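Local coordinates for protein lactate dehydrogenase (PDB 6CT6) that probably catalyses the NADH-dependent interconversion of pyruvate and lactate as a lactate dehydrogenase, captured here with cofactor and the pyruvate mimic oxamate, at residues 193-196 with 197-200; 201-204 with 205-209; 157-160 with 161-165. All coordinates share one frame; numbering follows the deposited sequence.

Going up the chain, contact 3 comes first: residues 157-165 form the opening turns of helix 157-172, on which oxamate is held. The chain then runs out through strand 179-184 and the active-site His-187 to contact 1, where residues 193-200 carry it from strand 192-193 to strand 199-200, on the other side of strand 179-184. Contact 2 follows directly, rounding the hairpin from strand 199-200 to strand 203-204 and starting helix 205-210. All three are local and lie in series, so none encloses or crosses another. Contacts 1 and 2 meet through Ile-198 and Ile-205, while Met-195 and Ile-198 of contact 1 pack on Leu-164 of contact 3, joining the small antiparallel sheet to the substrate-binding helix.

Contact 1: 193-196 with 197-200; sequences PLMR and YITI
Leu-194 and Tyr-197 are joined through the backbone, with Tyr-197 N giving its hydrogen to Leu-194 O at 3.0 Å. This closes a beta turn whose two central residues, Met-195 and Arg-196, have helical backbone angles. Leu-194 is also the centre of an inverse gamma turn, which overlaps the beta turn. A water bridges the backbone beyond the turn, donating to Arg-196 O and to Ile-198 O, each at 2.7 Å.

The apolar contacts fall into two pairs. CB and CD1 of Leu-194 both lie 4.1 Å from CD2 of the Tyr-197 ring, which they approach obliquely. Met-195 bends at chi2 (-51°) and again at chi3, and this brings its methyl CE to 3.7 Å from Ile-198 CD1; the two side chains run alongside each other into the interior, where Leu-164 packs on both.

The remaining pairing is polar against aromatic. Tyr-197 CE2 lies over one face of the Arg-196 guanidinium, 3.5 Å from NH2, with the two planes 54° apart. Arg-196 is held mainly from outside, by a salt bridge from NE to Glu-305 and a hydrogen bond from NH2 to Asp-300 O.

The whole is a compact beta-turn connection that carries the chain from strand 192-193 to strand 199-200, which flank strand 179-184 on its two sides in the antiparallel sheet, and its Met-195 lines the pocket holding the bound glucose.

Contact 2: 201-204 with 205-209; sequences NGIP and IQEFI
Ile-203 and Phe-208 make the apolar contact of this strand-to-helix junction, with the methyl CG2 of Ile-203 coming to 3.8 Å from CE2 of the ring at an oblique approach. Ring and carbonyl meet differently: Pro-204 O lies at the ring edge, in its plane, 3.9 Å from CD2. With CG beside its own backbone N (chi1 -73°), Phe-208 swings its ring back along the helix to the strand it follows. The same carbonyl oxygen of Pro-204 takes a hydrogen bond from Glu-207 N at 3.0 Å; the bond is bent, with an N-H...O angle of 138°. On this inner side Ile-205 turns away from the strand to pack on Leu-172 and Ile-219, and Leu-172 also backs Phe-208.

The other side, made by Pro-204, Gln-206 and Glu-207, faces solvent, and Ile-203 CG2 touches both. The difference is one of burial and not of distance: the Glu-207 chain crosses Ile-203 at about a right angle, and OE1 comes 3.6 Å from Ile-203 CG2, while OE2 stays 4.0 Å from CD of the exposed Pro-204 ring. Gln-206 leads its amide away from the strand to Asn-210.

The chemistry is therefore mostly hydrocarbon, pinned by one bent backbone bond. Across it the Glu-207 carboxylate meets carbon rather than a positive group, although its place in the first turn of helix 205-210 would probably ease the negative charge.

Contact 3: 157-160 with 161-165; sequences GMLD and SSRLR. With OXM (oxamic acid), chain F.
From Gly-157 to Leu-164 the backbone is regular alpha helix, with Leu-164 N hydrogen-bonded to Asp-160 O at 3.2 Å, nearly linear (174°). Two serines fold back on it. Ser-161 OG donates to Gly-157 O at 2.7 Å, from the opposite face of the carbonyl plane to Ser-161 N, which binds the same oxygen. Ser-162 OG, standing between backbone N and carbonyl carbon (chi1 77°), donates to Leu-159 O, also at 2.7 Å.

Arg-163 stretches out from CG to NE and lays one guanidinium face on Leu-159, whose CG sits 3.7 Å above its centre. Its edge grips the oxamate carboxylate through two bonds, NH1 to O2 and NH2 to O3, each 3.0 Å and nearly linear: the bidentate arginine-carboxylate pairing by which lactate dehydrogenases hold their substrate. Asp-160 OD1 makes a long salt bridge to NH1 (3.8 Å), and OD2 is hydrogen-bonded to His-187, whose NE2 bonds oxamate.

Helix 244-259 packs against Leu-159 and helix 216-237 against Arg-163. Ser-161 touches strand 263-272, and its OG also bonds Val-183 N of strand 179-184. Arg-165 forms a salt bridge with Asp-61 of the second subunit.

Contact 1: 193-196 with 197-200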
ATOM      1  N   PRO B 193       4.101  21.865 -16.577  1.00 32.58           N
ATOM      2  CA  PRO B 193       2.664  21.608 -16.757  1.00 33.13           C
ATOM      3  C   PRO B 193       2.147  22.349 -17.980  1.00 34.93           C
ATOM      4  O   PRO B 193       2.259  23.575 -18.077  1.00 34.90           O
ATOM      5  CB  PRO B 193       2.040  22.136 -15.459  1.00 32.96           C
ATOM      6  CG  PRO B 193       3.167  22.231 -14.487  1.00 32.01           C
ATOM      7  CD  PRO B 193       4.389  22.516 -15.290  1.00 32.68           C
ATOM      8  N   LEU B 194       1.586  21.594 -18.924  1.00 31.58           N
ATOM      9  CA  LEU B 194       1.137  22.148 -20.203  1.00 30.93           C
ATOM     10  C   LEU B 194      -0.304  22.625 -20.063  1.00 31.45           C
ATOM     11  O   LEU B 194      -1.260  21.968 -20.479  1.00 31.67           O
ATOM     12  CB  LEU B 194       1.284  21.112 -21.311  1.00 29.80           C
ATOM     13  CG  LEU B 194       2.713  20.781 -21.739  1.00 31.63           C
ATOM     14  CD1 LEU B 194       2.717  19.618 -22.720  1.00 32.91           C
ATOM     15  CD2 LEU B 194       3.389  21.995 -22.359  1.00 37.24           C
ATOM     16  N   MET B 195      -0.450  23.817 -19.478  1.00 30.28           N
ATOM     17  CA  MET B 195      -1.779  24.342 -19.186  1.00 29.67           C
ATOM     18  C   MET B 195      -2.600  24.535 -20.453  1.00 31.58           C
ATOM     19  O   MET B 195      -3.835  24.472 -20.405  1.00 32.40           O
ATOM     20  CB  MET B 195      -1.661  25.662 -18.422  1.00 32.55           C
ATOM     21  CG  MET B 195      -0.762  25.591 -17.194  1.00 36.64           C
ATOM     22  SD  MET B 195      -1.170  24.220 -16.085  1.00 33.83           S
ATOM     23  CE  MET B 195      -2.593  24.882 -15.226  1.00 29.09           C
ATOM     24  N   ARG B 196      -1.943  24.759 -21.594  1.00 30.90           N
ATOM     25  CA  ARG B 196      -2.671  24.981 -22.839  1.00 34.77           C
ATOM     26  C   ARG B 196      -3.331  23.703 -23.343  1.00 34.49           C
ATOM     27  O   ARG B 196      -4.336  23.770 -24.061  1.00 35.61           O
ATOM     28  CB  ARG B 196      -1.726  25.542 -23.904  1.00 33.14           C
ATOM     29  CG  ARG B 196      -2.361  25.728 -25.277  1.00 35.79           C
ATOM     30  CD  ARG B 196      -1.467  26.547 -26.204  1.00 37.68           C
ATOM     31  NE  ARG B 196      -0.308  25.800 -26.690  1.00 34.50           N
ATOM     32  CZ  ARG B 196      -0.285  25.069 -27.802  1.00 33.06           C
ATOM     33  NH1 ARG B 196      -1.364  24.963 -28.562  1.00 37.10           N
ATOM     34  NH2 ARG B 196       0.828  24.435 -28.154  1.00 36.85           N
ATOM     35  N   TYR B 197      -2.792  22.541 -22.979  1.00 33.87           N
ATOM     36  CA  TYR B 197      -3.271  21.259 -23.477  1.00 32.59           C
ATOM     37  C   TYR B 197      -4.262  20.578 -22.535  1.00 32.26           C
ATOM     38  O   TYR B 197      -4.688  19.454 -22.817  1.00 36.45           O
ATOM     39  CB  TYR B 197      -2.092  20.317 -23.733  1.00 31.24           C
ATOM     40  CG  TYR B 197      -1.358  20.534 -25.042  1.00 33.67           C
ATOM     41  CD1 TYR B 197      -1.808  19.947 -26.220  1.00 32.77           C
ATOM     42  CD2 TYR B 197      -0.195  21.294 -25.096  1.00 34.26           C
ATOM     43  CE1 TYR B 197      -1.133  20.126 -27.416  1.00 32.14           C
ATOM     44  CE2 TYR B 197       0.488  21.479 -26.290  1.00 35.52           C
ATOM     45  CZ  TYR B 197       0.013  20.890 -27.445  1.00 35.94           C
ATOM     46  OH  TYR B 197       0.681  21.066 -28.637  1.00 35.24           O
ATOM     47  N   ILE B 198      -4.640  21.220 -21.428  1.00 29.23           N
ATOM     48  CA  ILE B 198      -5.631  20.628 -20.534  1.00 30.28           C
ATOM     49  C   ILE B 198      -6.970  20.589 -21.252  1.00 34.00           C
ATOM     50  O   ILE B 198      -7.423  21.603 -21.800  1.00 30.89           O
ATOM     51  CB  ILE B 198      -5.743  21.423 -19.223  1.00 28.81           C
ATOM     52  CG1 ILE B 198      -4.418  21.411 -18.451  1.00 31.81           C
ATOM     53  CG2 ILE B 198      -6.876  20.859 -18.351  1.00 31.26           C
ATOM     54  CD1 ILE B 198      -4.406  22.372 -17.268  1.00 32.72           C
ATOM     55  N   THR B 199      -7.617  19.424 -21.250  1.00 31.76           N
ATOM     56  CA  THR B 199      -8.953  19.307 -21.809  1.00 30.24           C
ATOM     57  C   THR B 199      -9.875  18.590 -20.834  1.00 33.58           C
ATOM     58  O   THR B 199      -9.438  17.776 -20.013  1.00 30.70           O
ATOM     59  CB  THR B 199      -8.967  18.559 -23.156  1.00 32.34           C
ATOM     60  OG1 THR B 199      -8.598  17.188 -22.966  1.00 33.72           O
ATOM     61  CG2 THR B 199      -8.021  19.216 -24.155  1.00 32.89           C
ATOM     62  N   ILE B 200     -11.156  18.922 -20.931  1.00 32.89           N
ATOM     63  CA  ILE B 200     -12.223  18.224 -20.231  1.00 28.90           C
ATOM     64  C   ILE B 200     -12.961  17.413 -21.293  1.00 32.95           C
ATOM     65  O   ILE B 200     -13.740  17.959 -22.083  1.00 29.75           O
ATOM     66  CB  ILE B 200     -13.159  19.191 -19.498  1.00 28.27           C
ATOM     67  CG1 ILE B 200     -12.365  20.190 -18.644  1.00 30.69           C
ATOM     68  CG2 ILE B 200     -14.159  18.416 -18.646  1.00 28.52           C
ATOM     69  CD1 ILE B 200     -11.434  19.565 -17.612  1.00 28.94           C
TER
HETATM   70  O   HOH W   1      -6.689  22.362 -24.237  1.00 36.86           O

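Contact 2: 201-204 with 205-209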
ATOM      1  N   ASN B 201     -12.708  16.106 -21.320  1.00 29.28           N
ATOM      2  CA  ASN B 201     -13.190  15.227 -22.385  1.00 30.88           C
ATOM      3  C   ASN B 201     -12.922  15.826 -23.766  1.00 30.72           C
ATOM      4  O   ASN B 201     -13.780  15.823 -24.651  1.00 28.54           O
ATOM      5  CB  ASN B 201     -14.675  14.914 -22.219  1.00 28.16           C
ATOM      6  CG  ASN B 201     -15.122  13.771 -23.105  1.00 28.46           C
ATOM      7  OD1 ASN B 201     -14.459  12.737 -23.172  1.00 29.93           O
ATOM      8  ND2 ASN B 201     -16.231  13.964 -23.818  1.00 28.99           N
ATOM      9  N   GLY B 202     -11.704  16.335 -23.953  1.00 29.57           N
ATOM     10  CA  GLY B 202     -11.314  16.910 -25.224  1.00 33.62           C
ATOM     11  C   GLY B 202     -11.707  18.359 -25.419  1.00 31.08           C
ATOM     12  O   GLY B 202     -11.268  18.976 -26.401  1.00 35.46           O
ATOM     13  N   ILE B 203     -12.516  18.922 -24.527  1.00 31.59           N
ATOM     14  CA  ILE B 203     -12.911  20.326 -24.585  1.00 31.21           C
ATOM     15  C   ILE B 203     -11.770  21.172 -24.028  1.00 33.41           C
ATOM     16  O   ILE B 203     -11.382  20.979 -22.867  1.00 32.78           O
ATOM     17  CB  ILE B 203     -14.205  20.570 -23.792  1.00 29.26           C
ATOM     18  CG1 ILE B 203     -15.298  19.581 -24.218  1.00 31.14           C
ATOM     19  CG2 ILE B 203     -14.679  22.011 -23.970  1.00 31.82           C
ATOM     20  CD1 ILE B 203     -16.459  19.508 -23.251  1.00 28.87           C
ATOM     21  N   PRO B 204     -11.207  22.113 -24.789  1.00 32.15           N
ATOM     22  CA  PRO B 204     -10.115  22.932 -24.249  1.00 32.13           C
ATOM     23  C   PRO B 204     -10.512  23.628 -22.954  1.00 33.01           C
ATOM     24  O   PRO B 204     -11.619  24.151 -22.817  1.00 32.44           O
ATOM     25  CB  PRO B 204      -9.840  23.937 -25.372  1.00 35.79           C
ATOM     26  CG  PRO B 204     -10.280  23.245 -26.605  1.00 34.94           C
ATOM     27  CD  PRO B 204     -11.476  22.434 -26.202  1.00 33.34           C
ATOM     28  N   ILE B 205      -9.584  23.634 -21.992  1.00 31.32           N
ATOM     29  CA  ILE B 205      -9.842  24.287 -20.713  1.00 31.61           C
ATOM     30  C   ILE B 205     -10.171  25.758 -20.917  1.00 30.49           C
ATOM     31  O   ILE B 205     -10.891  26.361 -20.111  1.00 32.11           O
ATOM     32  CB  ILE B 205      -8.634  24.100 -19.766  1.00 32.80           C
ATOM     33  CG1 ILE B 205      -8.948  24.625 -18.363  1.00 32.32           C
ATOM     34  CG2 ILE B 205      -7.389  24.784 -20.325  1.00 32.20           C
ATOM     35  CD1 ILE B 205      -9.963  23.792 -17.613  1.00 37.29           C
ATOM     36  N   GLN B 206      -9.652  26.363 -21.989  1.00 33.78           N
ATOM     37  CA  GLN B 206      -9.973  27.757 -22.283  1.00 39.45           C
ATOM     38  C   GLN B 206     -11.479  27.987 -22.335  1.00 35.81           C
ATOM     39  O   GLN B 206     -11.972  29.020 -21.869  1.00 37.05           O
ATOM     40  CB  GLN B 206      -9.331  28.179 -23.604  1.00 39.20           C
ATOM     41  CG  GLN B 206      -9.414  29.675 -23.867  1.00 38.84           C
ATOM     42  CD  GLN B 206      -8.598  30.480 -22.876  1.00 42.84           C
ATOM     43  OE1 GLN B 206      -7.399  30.250 -22.715  1.00 45.01           O
ATOM     44  NE2 GLN B 206      -9.248  31.418 -22.193  1.00 44.34           N
ATOM     45  N   GLU B 207     -12.229  27.040 -22.905  1.00 33.41           N
ATOM     46  CA  GLU B 207     -13.680  27.197 -22.962  1.00 36.42           C
ATOM     47  C   GLU B 207     -14.268  27.326 -21.565  1.00 38.07           C
ATOM     48  O   GLU B 207     -15.218  28.089 -21.352  1.00 31.41           O
ATOM     49  CB  GLU B 207     -14.322  26.021 -23.702  1.00 31.98           C
ATOM     50  CG  GLU B 207     -13.886  25.875 -25.157  1.00 36.63           C
ATOM     51  CD  GLU B 207     -14.909  25.138 -26.012  1.00 33.90           C
ATOM     52  OE1 GLU B 207     -16.060  24.955 -25.557  1.00 33.00           O
ATOM     53  OE2 GLU B 207     -14.564  24.743 -27.146  1.00 31.97           O
ATOM     54  N   PHE B 208     -13.714  26.591 -20.599  1.00 33.44           N
ATOM     55  CA  PHE B 208     -14.185  26.703 -19.222  1.00 36.14           C
ATOM     56  C   PHE B 208     -13.746  28.020 -18.597  1.00 34.44           C
ATOM     57  O   PHE B 208     -14.468  28.594 -17.773  1.00 35.35           O
ATOM     58  CB  PHE B 208     -13.679  25.515 -18.406  1.00 35.33           C
ATOM     59  CG  PHE B 208     -14.370  24.227 -18.734  1.00 34.27           C
ATOM     60  CD1 PHE B 208     -15.334  23.712 -17.887  1.00 36.70           C
ATOM     61  CD2 PHE B 208     -14.078  23.549 -19.904  1.00 33.06           C
ATOM     62  CE1 PHE B 208     -15.984  22.532 -18.191  1.00 34.58           C
ATOM     63  CE2 PHE B 208     -14.724  22.369 -20.215  1.00 32.22           C
ATOM     64  CZ  PHE B 208     -15.678  21.861 -19.356  1.00 28.18           C
ATOM     65  N   ILE B 209     -12.567  28.514 -18.973  1.00 35.72           N
ATOM     66  CA  ILE B 209     -12.144  29.836 -18.521  1.00 42.67           C
ATOM     67  C   ILE B 209     -13.126  30.893 -19.011  1.00 40.80           C
ATOM     68  O   ILE B 209     -13.618  31.720 -18.232  1.00 43.22           O
ATOM     69  CB  ILE B 209     -10.707  30.132 -18.991  1.00 42.30           C
ATOM     70  CG1 ILE B 209      -9.731  29.132 -18.361  1.00 41.68           C
ATOM     71  CG2 ILE B 209     -10.304  31.555 -18.619  1.00 40.82           C
ATOM     72  CD1 ILE B 209      -8.323  29.174 -18.930  1.00 41.51           C
TER

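Contact 3: 157-160 with 161-165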
ATOM      1  N   GLY B 157       6.196  11.448 -15.424  1.00 28.08           N
ATOM      2  CA  GLY B 157       5.133  12.271 -15.985  1.00 30.55           C
ATOM      3  C   GLY B 157       3.745  11.824 -15.565  1.00 29.32           C
ATOM      4  O   GLY B 157       2.858  12.651 -15.341  1.00 26.66           O
ATOM      5  N   MET B 158       3.531  10.510 -15.460  1.00 26.99           N
ATOM      6  CA  MET B 158       2.230  10.014 -15.022  1.00 29.57           C
ATOM      7  C   MET B 158       1.883  10.544 -13.637  1.00 28.57           C
ATOM      8  O   MET B 158       0.738  10.938 -13.384  1.00 26.85           O
ATOM      9  CB  MET B 158       2.216   8.485 -15.033  1.00 23.77           C
ATOM     10  CG  MET B 158       0.888   7.868 -14.598  1.00 34.63           C
ATOM     11  SD  MET B 158      -0.476   8.364 -15.668  1.00 33.86           S
ATOM     12  CE  MET B 158      -1.796   7.318 -15.053  1.00 37.73           C
ATOM     13  N   LEU B 159       2.862  10.568 -12.729  1.00 26.66           N
ATOM     14  CA  LEU B 159       2.633  11.096 -11.389  1.00 27.28           C
ATOM     15  C   LEU B 159       2.417  12.604 -11.421  1.00 24.39           C
ATOM     16  O   LEU B 159       1.458  13.118 -10.834  1.00 25.46           O
ATOM     17  CB  LEU B 159       3.815  10.751 -10.484  1.00 26.89           C
ATOM     18  CG  LEU B 159       3.854  11.443  -9.117  1.00 24.20           C
ATOM     19  CD1 LEU B 159       2.754  10.924  -8.208  1.00 25.61           C
ATOM     20  CD2 LEU B 159       5.212  11.264  -8.483  1.00 30.51           C
ATOM     21  N   ASP B 160       3.324  13.334 -12.072  1.00 25.58           N
ATOM     22  CA  ASP B 160       3.171  14.782 -12.165  1.00 26.58           C
ATOM     23  C   ASP B 160       1.859  15.148 -12.850  1.00 27.34           C
ATOM     24  O   ASP B 160       1.147  16.058 -12.402  1.00 28.81           O
ATOM     25  CB  ASP B 160       4.363  15.382 -12.915  1.00 26.94           C
ATOM     26  CG  ASP B 160       5.669  15.234 -12.152  1.00 32.07           C
ATOM     27  OD1 ASP B 160       5.652  15.393 -10.914  1.00 32.98           O
ATOM     28  OD2 ASP B 160       6.710  14.954 -12.787  1.00 30.99           O
ATOM     29  N   SER B 161       1.519  14.443 -13.932  1.00 27.37           N
ATOM     30  CA  SER B 161       0.263  14.702 -14.629  1.00 29.23           C
ATOM     31  C   SER B 161      -0.941  14.406 -13.742  1.00 30.56           C
ATOM     32  O   SER B 161      -1.949  15.123 -13.793  1.00 26.36           O
ATOM     33  CB  SER B 161       0.193  13.871 -15.908  1.00 27.25           C
ATOM     34  OG  SER B 161       1.229  14.228 -16.807  1.00 30.54           O
ATOM     35  N   SER B 162      -0.862  13.350 -12.924  1.00 28.65           N
ATOM     36  CA  SER B 162      -1.992  13.005 -12.068  1.00 27.17           C
ATOM     37  C   SER B 162      -2.266  14.097 -11.046  1.00 27.94           C
ATOM     38  O   SER B 162      -3.418  14.292 -10.640  1.00 31.58           O
ATOM     39  CB  SER B 162      -1.739  11.678 -11.353  1.00 33.05           C
ATOM     40  OG  SER B 162      -0.838  11.846 -10.268  1.00 34.61           O
ATOM     41  N   ARG B 163      -1.226  14.817 -10.624  1.00 28.00           N
ATOM     42  CA  ARG B 163      -1.405  15.891  -9.656  1.00 29.01           C
ATOM     43  C   ARG B 163      -2.049  17.109 -10.308  1.00 27.66           C
ATOM     44  O   ARG B 163      -2.973  17.711  -9.750  1.00 30.83           O
ATOM     45  CB  ARG B 163      -0.051  16.237  -9.034  1.00 30.29           C
ATOM     46  CG  ARG B 163       0.555  15.065  -8.269  1.00 29.42           C
ATOM     47  CD  ARG B 163       2.024  15.260  -7.953  1.00 28.74           C
ATOM     48  NE  ARG B 163       2.473  14.349  -6.900  1.00 29.54           N
ATOM     49  CZ  ARG B 163       3.747  14.116  -6.598  1.00 30.37           C
ATOM     50  NH1 ARG B 163       4.718  14.717  -7.273  1.00 29.86           N
ATOM     51  NH2 ARG B 163       4.055  13.274  -5.621  1.00 31.97           N
ATOM     52  N   LEU B 164      -1.568  17.489 -11.494  1.00 27.70           N
ATOM     53  CA  LEU B 164      -2.248  18.510 -12.283  1.00 31.12           C
ATOM     54  C   LEU B 164      -3.717  18.160 -12.477  1.00 29.78           C
ATOM     55  O   LEU B 164      -4.602  18.997 -12.265  1.00 27.20           O
ATOM     56  CB  LEU B 164      -1.553  18.669 -13.638  1.00 29.36           C
ATOM     57  CG  LEU B 164      -2.275  19.541 -14.668  1.00 29.91           C
ATOM     58  CD1 LEU B 164      -2.465  20.961 -14.148  1.00 31.84           C
ATOM     59  CD2 LEU B 164      -1.509  19.546 -15.981  1.00 33.05           C
ATOM     60  N   ARG B 165      -3.993  16.917 -12.887  1.00 28.10           N
ATOM     61  CA  ARG B 165      -5.362  16.522 -13.203  1.00 29.30           C
ATOM     62  C   ARG B 165      -6.255  16.549 -11.967  1.00 30.50           C
ATOM     63  O   ARG B 165      -7.425  16.941 -12.051  1.00 27.55           O
ATOM     64  CB  ARG B 165      -5.368  15.132 -13.838  1.00 27.28           C
ATOM     65  CG  ARG B 165      -4.706  15.065 -15.211  1.00 24.37           C
ATOM     66  CD  ARG B 165      -4.473  13.629 -15.659  1.00 26.17           C
ATOM     67  NE  ARG B 165      -5.686  12.817 -15.549  1.00 29.39           N
ATOM     68  CZ  ARG B 165      -5.824  11.737 -14.780  1.00 30.32           C
ATOM     69  NH1 ARG B 165      -4.821  11.284 -14.036  1.00 32.37           N
ATOM     70  NH2 ARG B 165      -6.980  11.093 -14.767  1.00 28.03           N
TER
HETATM   71  C1  OXM F 403       9.335  12.972  -5.655  1.00 64.51           C
HETATM   72  N1  OXM F 403       9.788  13.071  -4.275  1.00 58.84           N
HETATM   73  O1  OXM F 403      10.101  12.670  -6.513  1.00 54.44           O
HETATM   74  C2  OXM F 403       7.873  13.258  -6.008  1.00 46.67           C
HETATM   75  O2  OXM F 403       7.593  14.027  -6.962  1.00 38.52           O
HETATM   76  O3  OXM F 403       6.944  12.722  -5.349  1.00 31.58           O
HETATM   77  O   HOH W   2      -2.008  11.324 -14.984  1.00 32.69           O
HETATM   78  O   HOH W   3       4.770  16.908  -9.254  1.00 34.93           O